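Local atomic coordinates of glucokinase (PDB entry 6EDI), a protein that probably catalyses the ATP-dependent phosphorylation of D-glucose, as a dimeric glucokinase of the actin-like ATPase superfamily, captured here in an open conformation. Residues A[61-69]-A[166-174]; A[343-354]-A[388-399]. All coordinates share one frame; numbering follows the deposited sequence.

Interaction 1. Residues A[61-69]-A[166-174]; sequences QHDRSGLHI and LALSNAGIL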
loop_
_atom_site.group_PDB
_atom_site.type_symbol
_atom_site.label_atom_id
_atom_site.label_comp_id
_atom_site.label_asym_id
_atom_site.label_seq_id
_atom_site.Cartn_x
_atom_site.Cartn_y
_atom_site.Cartn_z
ATOM N N GLN A 61 11.127 -10.357 -28.143
ATOM C CA GLN A 61 11.491 -11.477 -27.259
ATOM C C GLN A 61 12.988 -11.816 -27.184
ATOM O O GLN A 61 13.556 -12.409 -28.109
ATOM C CB GLN A 61 10.656 -12.731 -27.578
ATOM C CG GLN A 61 11.189 -14.060 -26.997
ATOM C CD GLN A 61 11.323 -14.068 -25.476
ATOM O OE1 GLN A 61 10.739 -13.237 -24.777
ATOM N NE2 GLN A 61 12.101 -15.017 -24.960
ATOM N N HIS A 62 13.611 -11.417 -26.073
ATOM C CA HIS A 62 14.969 -11.833 -25.712
ATOM C C HIS A 62 15.057 -11.902 -24.184
ATOM O O HIS A 62 14.030 -11.902 -23.500
ATOM C CB HIS A 62 16.019 -10.842 -26.231
ATOM C CG HIS A 62 15.609 -10.093 -27.464
ATOM N ND1 HIS A 62 15.040 -8.836 -27.421
ATOM C CD2 HIS A 62 15.698 -10.416 -28.778
ATOM C CE1 HIS A 62 14.797 -8.420 -28.648
ATOM N NE2 HIS A 62 15.179 -9.363 -29.493
ATOM N N ASP A 63 16.277 -11.976 -23.650
ATOM C CA ASP A 63 16.517 -11.681 -22.230
ATOM C C ASP A 63 17.191 -10.308 -22.162
ATOM O O ASP A 63 17.577 -9.813 -21.097
ATOM C CB ASP A 63 17.337 -12.776 -21.523
ATOM C CG ASP A 63 18.251 -13.527 -22.469
ATOM O OD1 ASP A 63 18.906 -12.872 -23.308
ATOM O OD2 ASP A 63 18.303 -14.774 -22.371
ATOM N N ARG A 64 17.332 -9.722 -23.345
ATOM C CA ARG A 64 17.606 -8.307 -23.513
ATOM C C ARG A 64 16.484 -7.817 -24.422
ATOM O O ARG A 64 16.696 -7.589 -25.619
ATOM C CB ARG A 64 18.962 -8.085 -24.186
ATOM C CG ARG A 64 19.973 -9.211 -24.006
ATOM C CD ARG A 64 20.155 -9.994 -25.305
ATOM N NE ARG A 64 20.338 -9.109 -26.456
ATOM C CZ ARG A 64 21.508 -8.608 -26.844
ATOM N NH1 ARG A 64 22.616 -8.901 -26.175
ATOM N NH2 ARG A 64 21.573 -7.810 -27.903
ATOM N N SER A 65 15.291 -7.665 -23.848
ATOM C CA SER A 65 14.059 -7.521 -24.628
ATOM C C SER A 65 14.081 -6.438 -25.702
ATOM O O SER A 65 13.531 -6.628 -26.788
ATOM C CB SER A 65 12.843 -7.340 -23.713
ATOM O OG SER A 65 11.709 -6.871 -24.426
ATOM N N GLY A 66 14.730 -5.316 -25.421
ATOM C CA GLY A 66 14.607 -4.171 -26.298
ATOM C C GLY A 66 13.176 -3.675 -26.230
ATOM O O GLY A 66 12.227 -4.401 -26.528
ATOM N N LEU A 67 13.008 -2.435 -25.799
ATOM C CA LEU A 67 11.681 -1.862 -25.734
ATOM C C LEU A 67 11.708 -0.715 -26.716
ATOM O O LEU A 67 12.700 0.004 -26.767
ATOM C CB LEU A 67 11.386 -1.368 -24.319
ATOM C CG LEU A 67 11.256 -2.467 -23.256
ATOM C CD1 LEU A 67 11.267 -1.885 -21.857
ATOM C CD2 LEU A 67 9.993 -3.268 -23.481
ATOM N N HIS A 68 10.652 -0.569 -27.510
ATOM C CA HIS A 68 10.587 0.514 -28.486
ATOM C C HIS A 68 9.360 1.383 -28.230
ATOM O O HIS A 68 8.276 0.879 -27.930
ATOM C CB HIS A 68 10.566 -0.035 -29.925
ATOM C CG HIS A 68 11.820 -0.750 -30.322
ATOM N ND1 HIS A 68 11.815 -1.885 -31.103
ATOM C CD2 HIS A 68 13.121 -0.490 -30.046
ATOM C CE1 HIS A 68 13.057 -2.300 -31.283
ATOM N NE2 HIS A 68 13.868 -1.470 -30.653
ATOM N N ILE A 69 9.542 2.695 -28.342
ATOM C CA ILE A 69 8.431 3.628 -28.237
ATOM C C ILE A 69 8.521 4.614 -29.393
ATOM O O ILE A 69 9.608 5.034 -29.788
ATOM C CB ILE A 69 8.420 4.387 -26.885
ATOM C CG1 ILE A 69 8.472 3.400 -25.713
ATOM C CG2 ILE A 69 7.181 5.260 -26.753
ATOM C CD1 ILE A 69 8.520 4.054 -24.316
ATOM N N LEU A 166 9.103 -1.863 -13.742
ATOM C CA LEU A 166 8.739 -3.259 -13.960
ATOM C C LEU A 166 9.014 -3.639 -15.411
ATOM O O LEU A 166 9.542 -4.713 -15.691
ATOM C CB LEU A 166 7.262 -3.473 -13.654
ATOM C CG LEU A 166 6.756 -4.865 -14.026
ATOM C CD1 LEU A 166 7.467 -5.911 -13.185
ATOM C CD2 LEU A 166 5.260 -4.941 -13.827
ATOM N N ALA A 167 8.656 -2.747 -16.328
ATOM C CA ALA A 167 8.862 -3.001 -17.747
ATOM C C ALA A 167 10.341 -3.244 -18.025
ATOM O O ALA A 167 10.703 -4.202 -18.712
ATOM C CB ALA A 167 8.336 -1.861 -18.573
ATOM N N LEU A 168 11.189 -2.374 -17.491
ATOM C CA LEU A 168 12.631 -2.511 -17.666
ATOM C C LEU A 168 13.130 -3.823 -17.085
ATOM O O LEU A 168 14.004 -4.487 -17.659
ATOM C CB LEU A 168 13.367 -1.348 -17.007
ATOM C CG LEU A 168 13.187 0.044 -17.614
ATOM C CD1 LEU A 168 13.709 1.129 -16.678
ATOM C CD2 LEU A 168 13.900 0.096 -18.949
ATOM N N SER A 169 12.579 -4.184 -15.932
ATOM C CA SER A 169 12.948 -5.411 -15.247
ATOM C C SER A 169 12.603 -6.646 -16.085
ATOM O O SER A 169 13.460 -7.497 -16.323
ATOM C CB SER A 169 12.242 -5.485 -13.893
ATOM O OG SER A 169 12.703 -6.598 -13.162
ATOM N N ASN A 170 11.344 -6.743 -16.519
ATOM C CA ASN A 170 10.901 -7.886 -17.321
ATOM C C ASN A 170 11.664 -7.970 -18.633
ATOM O O ASN A 170 11.815 -9.043 -19.211
ATOM C CB ASN A 170 9.399 -7.802 -17.596
ATOM C CG ASN A 170 8.572 -8.041 -16.357
ATOM O OD1 ASN A 170 9.056 -8.627 -15.384
ATOM N ND2 ASN A 170 7.320 -7.581 -16.374
ATOM N N ALA A 171 12.155 -6.825 -19.092
ATOM C CA ALA A 171 12.936 -6.777 -20.310
ATOM C C ALA A 171 14.363 -7.292 -20.122
ATOM O O ALA A 171 15.072 -7.517 -21.106
ATOM C CB ALA A 171 12.954 -5.356 -20.870
ATOM N N GLY A 172 14.794 -7.453 -18.874
ATOM C CA GLY A 172 16.133 -7.945 -18.583
ATOM C C GLY A 172 17.156 -6.825 -18.615
ATOM O O GLY A 172 18.358 -7.071 -18.633
ATOM N N ILE A 173 16.668 -5.588 -18.591
ATOM C CA ILE A 173 17.493 -4.416 -18.852
ATOM C C ILE A 173 17.603 -3.481 -17.638
ATOM O O ILE A 173 18.104 -2.354 -17.734
ATOM C CB ILE A 173 16.969 -3.719 -20.135
ATOM C CG1 ILE A 173 18.119 -3.485 -21.092
ATOM C CG2 ILE A 173 16.091 -2.514 -19.856
ATOM C CD1 ILE A 173 18.786 -4.791 -21.386
ATOM N N LEU A 174 17.155 -3.962 -16.483
ATOM C CA LEU A 174 17.161 -3.125 -15.272
ATOM C C LEU A 174 18.547 -2.563 -14.943
ATOM O O LEU A 174 18.675 -1.383 -14.635
ATOM C CB LEU A 174 16.592 -3.891 -14.064
ATOM C CG LEU A 174 16.376 -3.050 -12.805
ATOM C CD1 LEU A 174 15.322 -1.993 -13.063
ATOM C CD2 LEU A 174 15.955 -3.910 -11.606
#

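Interaction 2. Residues A[343-354]-A[388-399]; sequences PLTCVLMGDNVV and TTFLRQVSSVNI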
loop_
_atom_site.group_PDB
_atom_site.type_symbol
_atom_site.label_atom_id
_atom_site.label_comp_id
_atom_site.label_asym_id
_atom_site.label_seq_id
_atom_site.Cartn_x
_atom_site.Cartn_y
_atom_site.Cartn_z
ATOM N N PRO A 343 9.336 -4.437 1.558
ATOM C CA PRO A 343 9.567 -4.696 0.141
ATOM C C PRO A 343 10.827 -5.516 -0.092
ATOM O O PRO A 343 11.765 -5.445 0.697
ATOM C CB PRO A 343 9.731 -3.275 -0.453
ATOM C CG PRO A 343 10.291 -2.457 0.684
ATOM C CD PRO A 343 9.617 -3.035 1.924
ATOM N N LEU A 344 10.840 -6.287 -1.177
ATOM C CA LEU A 344 12.058 -6.959 -1.634
ATOM C C LEU A 344 13.079 -5.908 -2.057
ATOM O O LEU A 344 14.278 -6.010 -1.764
ATOM C CB LEU A 344 11.732 -7.871 -2.832
ATOM C CG LEU A 344 12.842 -8.744 -3.420
ATOM C CD1 LEU A 344 13.563 -9.525 -2.316
ATOM C CD2 LEU A 344 12.311 -9.677 -4.530
ATOM N N THR A 345 12.587 -4.892 -2.752
ATOM C CA THR A 345 13.449 -3.840 -3.255
ATOM C C THR A 345 12.852 -2.480 -2.960
ATOM O O THR A 345 11.633 -2.323 -2.788
ATOM C CB THR A 345 13.670 -3.953 -4.771
ATOM O OG1 THR A 345 12.408 -3.843 -5.438
ATOM C CG2 THR A 345 14.343 -5.285 -5.140
ATOM N N CYS A 346 13.717 -1.484 -2.903
ATOM C CA CYS A 346 13.264 -0.110 -2.858
ATOM C C CYS A 346 14.070 0.634 -3.897
ATOM O O CYS A 346 15.291 0.504 -3.942
ATOM C CB CYS A 346 13.495 0.503 -1.485
ATOM S SG CYS A 346 13.149 2.262 -1.409
ATOM N N VAL A 347 13.373 1.386 -4.739
ATOM C CA VAL A 347 14.004 2.097 -5.846
ATOM C C VAL A 347 13.919 3.603 -5.651
ATOM O O VAL A 347 12.837 4.161 -5.425
ATOM C CB VAL A 347 13.335 1.745 -7.171
ATOM C CG1 VAL A 347 13.799 2.719 -8.268
ATOM C CG2 VAL A 347 13.625 0.302 -7.555
ATOM N N LEU A 348 15.066 4.268 -5.754
ATOM C CA LEU A 348 15.103 5.723 -5.693
ATOM C C LEU A 348 15.309 6.200 -7.118
ATOM O O LEU A 348 16.297 5.830 -7.758
ATOM C CB LEU A 348 16.249 6.202 -4.792
ATOM C CG LEU A 348 16.115 6.168 -3.265
ATOM C CD1 LEU A 348 15.826 4.781 -2.767
ATOM C CD2 LEU A 348 17.393 6.723 -2.593
ATOM N N MET A 349 14.381 7.002 -7.632
ATOM C CA MET A 349 14.447 7.357 -9.049
ATOM C C MET A 349 14.054 8.797 -9.371
ATOM O O MET A 349 13.816 9.614 -8.472
ATOM C CB MET A 349 13.622 6.354 -9.862
ATOM C CG MET A 349 12.114 6.546 -9.802
ATOM S SD MET A 349 11.283 5.215 -10.707
ATOM C CE MET A 349 9.777 5.992 -11.237
ATOM N N GLY A 350 14.025 9.123 -10.660
ATOM C CA GLY A 350 13.729 10.484 -11.082
ATOM C C GLY A 350 14.960 11.253 -11.544
ATOM O O GLY A 350 16.097 10.865 -11.235
ATOM N N ASP A 351 14.726 12.340 -12.272
ATOM C CA ASP A 351 15.805 13.168 -12.832
ATOM C C ASP A 351 16.814 13.659 -11.781
ATOM O O ASP A 351 18.030 13.605 -12.003
ATOM C CB ASP A 351 15.218 14.369 -13.588
ATOM C CG ASP A 351 14.273 13.962 -14.699
ATOM O OD1 ASP A 351 14.575 12.988 -15.424
ATOM O OD2 ASP A 351 13.221 14.623 -14.850
ATOM N N ASN A 352 16.309 14.125 -10.639
ATOM C CA ASN A 352 17.171 14.557 -9.548
ATOM C C ASN A 352 18.095 13.482 -9.014
ATOM O O ASN A 352 19.257 13.747 -8.749
ATOM C CB ASN A 352 16.369 15.177 -8.405
ATOM C CG ASN A 352 16.081 16.652 -8.632
ATOM O OD1 ASN A 352 14.980 17.128 -8.356
ATOM N ND2 ASN A 352 17.076 17.388 -9.144
ATOM N N VAL A 353 17.594 12.263 -8.856
ATOM C CA VAL A 353 18.450 11.196 -8.368
ATOM C C VAL A 353 19.527 10.873 -9.387
ATOM O O VAL A 353 20.683 10.641 -9.024
ATOM C CB VAL A 353 17.636 9.960 -7.967
ATOM C CG1 VAL A 353 18.502 8.693 -7.961
ATOM C CG2 VAL A 353 17.037 10.210 -6.609
ATOM N N VAL A 354 19.159 10.882 -10.661
ATOM C CA VAL A 354 20.149 10.657 -11.718
ATOM C C VAL A 354 21.196 11.776 -11.696
ATOM O O VAL A 354 22.405 11.522 -11.699
ATOM C CB VAL A 354 19.497 10.584 -13.112
ATOM C CG1 VAL A 354 20.559 10.702 -14.202
ATOM C CG2 VAL A 354 18.704 9.271 -13.272
ATOM N N THR A 388 15.836 -5.407 2.738
ATOM C CA THR A 388 15.505 -4.771 1.461
ATOM C C THR A 388 16.725 -4.324 0.652
ATOM O O THR A 388 17.627 -3.666 1.171
ATOM C CB THR A 388 14.543 -3.569 1.690
ATOM O OG1 THR A 388 13.337 -4.045 2.305
ATOM C CG2 THR A 388 14.201 -2.876 0.372
ATOM N N THR A 389 16.734 -4.691 -0.628
ATOM C CA THR A 389 17.761 -4.275 -1.572
ATOM C C THR A 389 17.385 -2.899 -2.107
ATOM O O THR A 389 16.270 -2.718 -2.606
ATOM C CB THR A 389 17.853 -5.297 -2.728
ATOM O OG1 THR A 389 18.311 -6.552 -2.211
ATOM C CG2 THR A 389 18.793 -4.825 -3.828
ATOM N N PHE A 390 18.291 -1.922 -1.987
ATOM C CA PHE A 390 18.031 -0.569 -2.492
ATOM C C PHE A 390 18.717 -0.340 -3.822
ATOM O O PHE A 390 19.859 -0.766 -4.019
ATOM C CB PHE A 390 18.486 0.511 -1.511
ATOM C CG PHE A 390 17.454 0.865 -0.470
ATOM C CD1 PHE A 390 16.948 -0.105 0.388
ATOM C CD2 PHE A 390 17.005 2.168 -0.342
ATOM C CE1 PHE A 390 16.004 0.229 1.351
ATOM C CE2 PHE A 390 16.077 2.516 0.609
ATOM C CZ PHE A 390 15.564 1.548 1.458
ATOM N N LEU A 391 17.991 0.303 -4.729
ATOM C CA LEU A 391 18.488 0.619 -6.068
ATOM C C LEU A 391 18.324 2.111 -6.345
ATOM O O LEU A 391 17.464 2.764 -5.757
ATOM C CB LEU A 391 17.731 -0.185 -7.136
ATOM C CG LEU A 391 17.641 -1.706 -7.030
ATOM C CD1 LEU A 391 16.867 -2.236 -8.227
ATOM C CD2 LEU A 391 19.021 -2.349 -6.962
ATOM N N ARG A 392 19.129 2.618 -7.279
ATOM C CA ARG A 392 19.195 4.023 -7.656
ATOM C C ARG A 392 19.150 4.143 -9.164
ATOM O O ARG A 392 19.932 3.482 -9.839
ATOM C CB ARG A 392 20.575 4.524 -7.294
ATOM C CG ARG A 392 20.659 5.529 -6.243
ATOM C CD ARG A 392 22.127 5.704 -6.000
ATOM N NE ARG A 392 22.761 6.152 -7.224
ATOM C CZ ARG A 392 23.982 5.804 -7.601
ATOM N NH1 ARG A 392 24.700 5.009 -6.833
ATOM N NH2 ARG A 392 24.474 6.268 -8.738
ATOM N N GLN A 393 18.304 5.017 -9.699
ATOM C CA GLN A 393 18.332 5.284 -11.136
ATOM C C GLN A 393 19.618 6.014 -11.531
ATOM O O GLN A 393 20.013 6.972 -10.872
ATOM C CB GLN A 393 17.122 6.118 -11.562
ATOM C CG GLN A 393 16.937 6.111 -13.072
ATOM C CD GLN A 393 15.739 6.895 -13.542
ATOM O OE1 GLN A 393 14.895 7.309 -12.744
ATOM N NE2 GLN A 393 15.667 7.130 -14.861
ATOM N N VAL A 394 20.258 5.569 -12.618
ATOM C CA VAL A 394 21.473 6.223 -13.112
ATOM C C VAL A 394 21.361 6.720 -14.550
ATOM O O VAL A 394 22.127 7.597 -14.961
ATOM C CB VAL A 394 22.708 5.313 -12.983
ATOM C CG1 VAL A 394 22.981 4.991 -11.523
ATOM C CG2 VAL A 394 22.528 4.024 -13.794
ATOM N N SER A 395 20.440 6.151 -15.327
ATOM C CA SER A 395 20.294 6.540 -16.735
ATOM C C SER A 395 18.902 7.097 -16.969
ATOM O O SER A 395 17.903 6.468 -16.590
ATOM C CB SER A 395 20.507 5.341 -17.673
ATOM O OG SER A 395 21.624 4.546 -17.304
ATOM N N SER A 396 18.826 8.264 -17.598
ATOM C CA SER A 396 17.538 8.873 -17.901
ATOM C C SER A 396 16.790 8.046 -18.938
ATOM O O SER A 396 17.402 7.356 -19.755
ATOM C CB SER A 396 17.726 10.305 -18.402
ATOM O OG SER A 396 18.206 11.124 -17.356
ATOM N N VAL A 397 15.466 8.108 -18.897
ATOM C CA VAL A 397 14.637 7.307 -19.791
ATOM C C VAL A 397 13.210 7.785 -19.664
ATOM O O VAL A 397 12.853 8.388 -18.657
ATOM C CB VAL A 397 14.748 5.792 -19.474
ATOM C CG1 VAL A 397 14.026 5.441 -18.177
ATOM C CG2 VAL A 397 14.210 4.963 -20.633
ATOM N N ASN A 398 12.396 7.559 -20.690
ATOM C CA ASN A 398 11.011 7.976 -20.620
ATOM C C ASN A 398 10.224 6.934 -19.846
ATOM O O ASN A 398 9.471 6.147 -20.429
ATOM C CB ASN A 398 10.456 8.189 -22.026
ATOM C CG ASN A 398 11.151 9.326 -22.747
ATOM O OD1 ASN A 398 10.862 10.491 -22.494
ATOM N ND2 ASN A 398 12.088 8.996 -23.631
ATOM N N ILE A 399 10.446 6.927 -18.532
ATOM C CA ILE A 399 9.951 5.882 -17.644
ATOM C C ILE A 399 8.428 5.847 -17.637
ATOM O O ILE A 399 7.834 4.775 -17.575
ATOM C CB ILE A 399 10.511 6.027 -16.195
ATOM C CG1 ILE A 399 10.392 4.699 -15.451
ATOM C CG2 ILE A 399 9.808 7.111 -15.420
ATOM C CD1 ILE A 399 11.299 3.674 -16.009
HETATM O O HOH W 1 16.294 -7.910 -0.861
#

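Interaction 1. Residues A[61-69]-A[166-174]
S65 and A171 meet where the loop leading into strand 67-75 crosses the C-terminal end of helix 157-170, which closes in a Schellman motif: G172 has positive phi (84°), and the backbone N atoms of G172 and I173 bond back to S169 O and L168 O. At this helix end A171 O accepts the N-H of S65, with N to O at 2.8 Å, an N-H...O angle of 176° and the donor in the carbonyl plane. Directly beside that bond S65 CB presses on A171 CB at 3.5 Å, tighter than usual for two carbons. The hydroxyl of S65 points back into its own loop, to the carbonyl of S60.

L67 can be followed outward. Its CB leans toward the helix; chi1 of -68° sets CG opposite the carbonyl carbon, and CG comes 4.1 Å from A171 CB. From there CD1 lies 3.9 Å from A167 O and 4.0 Å from A171 CB, with A167 CB and L168 CD2 farther off. L402 of helix 399-409 also touches this leucine. G172, just past the helix, points its CA-H at O of D63, in the poorly ordered part of the loop, with CA to O at 3.4 Å.

Interaction 2. Residues A[343-354]-A[388-399]
C346 and F390 face each other across a parallel strand pair, 345-348 beside 389-393, interior neighbours of a mixed sheet in this actin-like ATPase fold, with 178-182 beside 389-393 and 205-210 beside 345-348. The ladder runs from L344 to Q393 through five backbone bonds, and the short strand axes diverge by 21°. The tight part is the face carrying C346, L348 and F390. C346 CB sits over the ring of F390, 3.7 Å from its centroid and 8° off the normal; SG, swung opposite the backbone N, stays over the same face and lies 3.6 Å from CE2. L348 CD1 approaches CD2 of that ring obliquely, at 3.8 Å, while T334 and T338 of helix 317-341 also touch F390. At the strand entry T388 OG1 donates to P343 O across 2.6 Å.

Beyond the strands the contact loosens and becomes partly solvent-exposed. There V354, on the short helix after G350, puts CG1 against V394 O and S396 OG. V353 CG1 and V354 CG2 pack on Q393 O at 3.7 and 3.6 Å, a carbonyl oxygen buried here with no hydrogen-bonding partner in the model. The extended side chain of Q393 bridges the two regimes. Its CG touches V354 CG2 at 3.6 Å, and its amide is held at both ends: NE2 donates to S395 O, near the amide plane, and OE1 accepts from the N-cap residue G350. This should fix the amide's rotation. G350 N lies 2.9 Å from Q393 OE1, tilted 27° from the plane of the side-chain carbonyl.

Interaction 1 closes along the chain before interaction 2 opens, and their centres lie 16 Å apart. They belong to different sheets: strand 67-75 is part of the six-stranded sheet that includes 41-48, whereas 345-348 and 389-393 lie in the second mixed sheet. Interaction 2 is buried, about 8 Å from the chain centre, and pairs strands within that sheet; interaction 1, centred about 17 Å out, packs the loop and start of strand 67-75 on the end of helix 157-170. Two contacts connect them: helix 157-170 meets the start of helix 399-409 through L168 CD1 and I399 CD1 (3.6 Å), and L174, at the start of 174-177, reaches strand 389-393 through L174 CD2 and L391 CD1 (3.9 Å).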